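Local coordinates for protein STU0660 (Streptococcus thermophilus, PDB 3ZTH) that probably binds DNA as a large Csn2-type Cas protein taking part in CRISPR-mediated bacterial immunity, and carries bound magnesium ions, at residues 238-243 with 297-302. Residues are numbered along the deposited sequence; the frame is centred on the assembly and turned at random.
With MG (magnesium ion), chain C.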
ATOM      1  N   PRO A 238      -0.079   3.013  41.370  1.00 31.16           N
ATOM      2  CA  PRO A 238       0.042   4.269  42.120  1.00 31.75           C
ATOM      3  C   PRO A 238       1.469   4.722  42.365  1.00 33.57           C
ATOM      4  O   PRO A 238       2.391   3.908  42.412  1.00 34.59           O
ATOM      5  CB  PRO A 238      -0.673   3.968  43.435  1.00 28.59           C
ATOM      6  CG  PRO A 238      -1.620   2.869  43.085  1.00 31.50           C
ATOM      7  CD  PRO A 238      -0.802   2.001  42.160  1.00 30.33           C
ATOM      8  N   SER A 239       1.632   6.032  42.522  1.00 35.75           N
ATOM      9  CA  SER A 239       2.928   6.640  42.810  1.00 37.53           C
ATOM     10  C   SER A 239       3.267   6.280  44.252  1.00 37.54           C
ATOM     11  O   SER A 239       2.440   5.727  44.973  1.00 35.77           O
ATOM     12  CB  SER A 239       2.842   8.161  42.700  1.00 36.80           C
ATOM     13  OG  SER A 239       2.121   8.543  41.547  1.00 40.52           O
ATOM     14  N   ASP A 240       4.471   6.623  44.682  1.00 38.39           N
ATOM     15  CA  ASP A 240       4.895   6.315  46.040  1.00 37.90           C
ATOM     16  C   ASP A 240       4.172   7.090  47.142  1.00 38.68           C
ATOM     17  O   ASP A 240       4.099   6.620  48.283  1.00 37.28           O
ATOM     18  CB  ASP A 240       6.397   6.555  46.178  1.00 38.80           C
ATOM     19  CG  ASP A 240       7.220   5.566  45.384  1.00 40.82           C
ATOM     20  OD1 ASP A 240       6.633   4.705  44.693  1.00 37.60           O
ATOM     21  OD2 ASP A 240       8.465   5.656  45.456  1.00 44.56           O
ATOM     22  N   GLN A 241       3.632   8.265  46.826  1.00 37.21           N
ATOM     23  CA  GLN A 241       2.981   9.042  47.870  1.00 36.16           C
ATOM     24  C   GLN A 241       1.683   9.755  47.515  1.00 33.79           C
ATOM     25  O   GLN A 241       1.556  10.363  46.463  1.00 32.73           O
ATOM     26  CB  GLN A 241       3.991  10.051  48.439  1.00 37.52           C
ATOM     27  CG  GLN A 241       3.466  10.904  49.592  1.00 45.04           C
ATOM     28  CD  GLN A 241       2.740  12.170  49.126  1.00 50.24           C
ATOM     29  OE1 GLN A 241       1.838  12.674  49.809  1.00 50.24           O
ATOM     30  NE2 GLN A 241       3.143  12.694  47.967  1.00 51.79           N
ATOM     31  N   GLY A 242       0.713   9.660  48.415  1.00 34.72           N
ATOM     32  CA  GLY A 242      -0.558  10.337  48.223  1.00 34.27           C
ATOM     33  C   GLY A 242      -1.613   9.797  47.270  1.00 34.09           C
ATOM     34  O   GLY A 242      -2.619  10.477  47.065  1.00 34.28           O
ATOM     35  N   TYR A 243      -1.419   8.608  46.698  1.00 32.68           N
ATOM     36  CA  TYR A 243      -2.410   8.052  45.772  1.00 32.13           C
ATOM     37  C   TYR A 243      -2.933   6.655  46.112  1.00 32.71           C
ATOM     38  O   TYR A 243      -4.073   6.315  45.793  1.00 29.93           O
ATOM     39  CB  TYR A 243      -1.864   8.074  44.344  1.00 31.23           C
ATOM     40  CG  TYR A 243      -1.722   9.486  43.828  1.00 31.81           C
ATOM     41  CD1 TYR A 243      -0.591  10.248  44.123  1.00 31.20           C
ATOM     42  CD2 TYR A 243      -2.760  10.091  43.127  1.00 30.23           C
ATOM     43  CE1 TYR A 243      -0.504  11.571  43.738  1.00 31.81           C
ATOM     44  CE2 TYR A 243      -2.686  11.416  42.739  1.00 30.79           C
ATOM     45  CZ  TYR A 243      -1.558  12.153  43.045  1.00 32.28           C
ATOM     46  OH  TYR A 243      -1.480  13.472  42.659  1.00 32.90           O
ATOM     47  N   THR A 297       3.489   1.531  52.855  1.00 28.67           N
ATOM     48  CA  THR A 297       3.442   0.368  51.975  1.00 29.25           C
ATOM     49  C   THR A 297       4.348   0.420  50.739  1.00 29.72           C
ATOM     50  O   THR A 297       5.028  -0.554  50.425  1.00 29.03           O
ATOM     51  CB  THR A 297       2.010   0.075  51.525  1.00 28.50           C
ATOM     52  OG1 THR A 297       1.238  -0.342  52.661  1.00 30.56           O
ATOM     53  CG2 THR A 297       1.997  -1.023  50.493  1.00 26.22           C
ATOM     54  N   PRO A 298       4.367   1.551  50.019  1.00 30.62           N
ATOM     55  CA  PRO A 298       5.225   1.631  48.831  1.00 29.53           C
ATOM     56  C   PRO A 298       6.716   1.404  49.126  1.00 30.53           C
ATOM     57  O   PRO A 298       7.490   1.068  48.224  1.00 31.01           O
ATOM     58  CB  PRO A 298       4.951   3.042  48.310  1.00 26.56           C
ATOM     59  CG  PRO A 298       3.541   3.278  48.736  1.00 28.88           C
ATOM     60  CD  PRO A 298       3.530   2.757  50.144  1.00 27.90           C
ATOM     61  N   TYR A 299       7.117   1.579  50.382  1.00 30.37           N
ATOM     62  CA  TYR A 299       8.519   1.409  50.753  1.00 33.03           C
ATOM     63  C   TYR A 299       8.857   0.106  51.463  1.00 32.05           C
ATOM     64  O   TYR A 299       9.979  -0.072  51.910  1.00 33.16           O
ATOM     65  CB  TYR A 299       8.967   2.578  51.632  1.00 36.07           C
ATOM     66  CG  TYR A 299       8.858   3.903  50.937  1.00 41.13           C
ATOM     67  CD1 TYR A 299       9.754   4.258  49.927  1.00 43.31           C
ATOM     68  CD2 TYR A 299       7.824   4.788  51.247  1.00 44.91           C
ATOM     69  CE1 TYR A 299       9.620   5.468  49.234  1.00 44.91           C
ATOM     70  CE2 TYR A 299       7.678   5.999  50.563  1.00 45.73           C
ATOM     71  CZ  TYR A 299       8.577   6.330  49.560  1.00 45.63           C
ATOM     72  OH  TYR A 299       8.423   7.514  48.882  1.00 44.54           O
ATOM     73  N   LEU A 300       7.901  -0.808  51.565  1.00 31.84           N
ATOM     74  CA  LEU A 300       8.148  -2.072  52.244  1.00 32.87           C
ATOM     75  C   LEU A 300       9.004  -3.003  51.404  1.00 33.38           C
ATOM     76  O   LEU A 300       9.062  -2.869  50.188  1.00 35.27           O
ATOM     77  CB  LEU A 300       6.816  -2.748  52.573  1.00 33.07           C
ATOM     78  CG  LEU A 300       5.918  -1.896  53.475  1.00 35.15           C
ATOM     79  CD1 LEU A 300       4.557  -2.542  53.639  1.00 34.60           C
ATOM     80  CD2 LEU A 300       6.603  -1.715  54.829  1.00 37.85           C
ATOM     81  N   LEU A 301       9.674  -3.946  52.059  1.00 34.59           N
ATOM     82  CA  LEU A 301      10.512  -4.925  51.367  1.00 34.70           C
ATOM     83  C   LEU A 301      11.562  -4.254  50.485  1.00 35.22           C
ATOM     84  O   LEU A 301      11.861  -4.725  49.391  1.00 34.48           O
ATOM     85  CB  LEU A 301       9.638  -5.844  50.506  1.00 31.79           C
ATOM     86  CG  LEU A 301       8.254  -6.174  51.079  1.00 32.27           C
ATOM     87  CD1 LEU A 301       7.470  -7.012  50.076  1.00 32.19           C
ATOM     88  CD2 LEU A 301       8.389  -6.900  52.402  1.00 29.17           C
ATOM     89  N   THR A 302      12.121  -3.153  50.960  1.00 37.18           N
ATOM     90  CA  THR A 302      13.128  -2.449  50.181  1.00 40.89           C
ATOM     91  C   THR A 302      14.334  -2.070  51.017  1.00 42.22           C
ATOM     92  O   THR A 302      14.218  -1.277  51.956  1.00 42.26           O
ATOM     93  CB  THR A 302      12.577  -1.133  49.563  1.00 40.54           C
ATOM     94  OG1 THR A 302      11.410  -1.405  48.781  1.00 42.59           O
ATOM     95  CG2 THR A 302      13.626  -0.500  48.667  1.00 39.05           C
TER
HETATM   96 MG    MG C1349      10.288   5.203  43.924  1.00 38.65          MG
HETATM   97  O   HOH W   1      12.205   4.880  42.517  1.00 75.15           O
HETATM   98  O   HOH W   2       8.807   3.287  43.422  1.00 43.68           O
HETATM   99  O   HOH W   3      11.159   6.875  45.501  1.00 29.82           O
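Asp-240 is touched at two places by consecutive residues of 297-302. The tight part is van der Waals packing of carbon against oxygen or carbon: the CB–CG side of the Pro-298 ring meets the Asp-240 backbone, Pro-298 CG 3.4 Å from Asp-240 O and Pro-298 CB 4.0 Å from Asp-240 CA. Tyr-299 brings up the end of its ring, placing OH 3.5 Å from Asp-240 CB. The side chains cross at about a right angle, and their planes stand 76° apart, which excludes a stack. With CG of Asp-240 anti to its carbonyl carbon (chi1 -68°), the carboxylate is carried past Tyr-299 to the looser, hydrated side. There the carboxylate binds magnesium monodentately, through OD2 at 2.4 Å, whereas OD1 lies 3.8 Å from the ion. Three waters at 2.4–2.5 Å from magnesium are further ligands. Gln-26 NE2 donates to Pro-298 O and, only weakly, to Asp-240 OD2, linking the proline carbonyl to the metal-binding carboxylate. Both Pro-298 and Pro-238 pack on Val-24 of strand 20-24, placing the contact beside the mostly parallel central sheet. A loop following a parallel strand (232-237) and presenting a magnesium-binding aspartate fits the P-loop NTPase-like fold of the Csn2 family, here at the Gln-26/Asp-240 metal site.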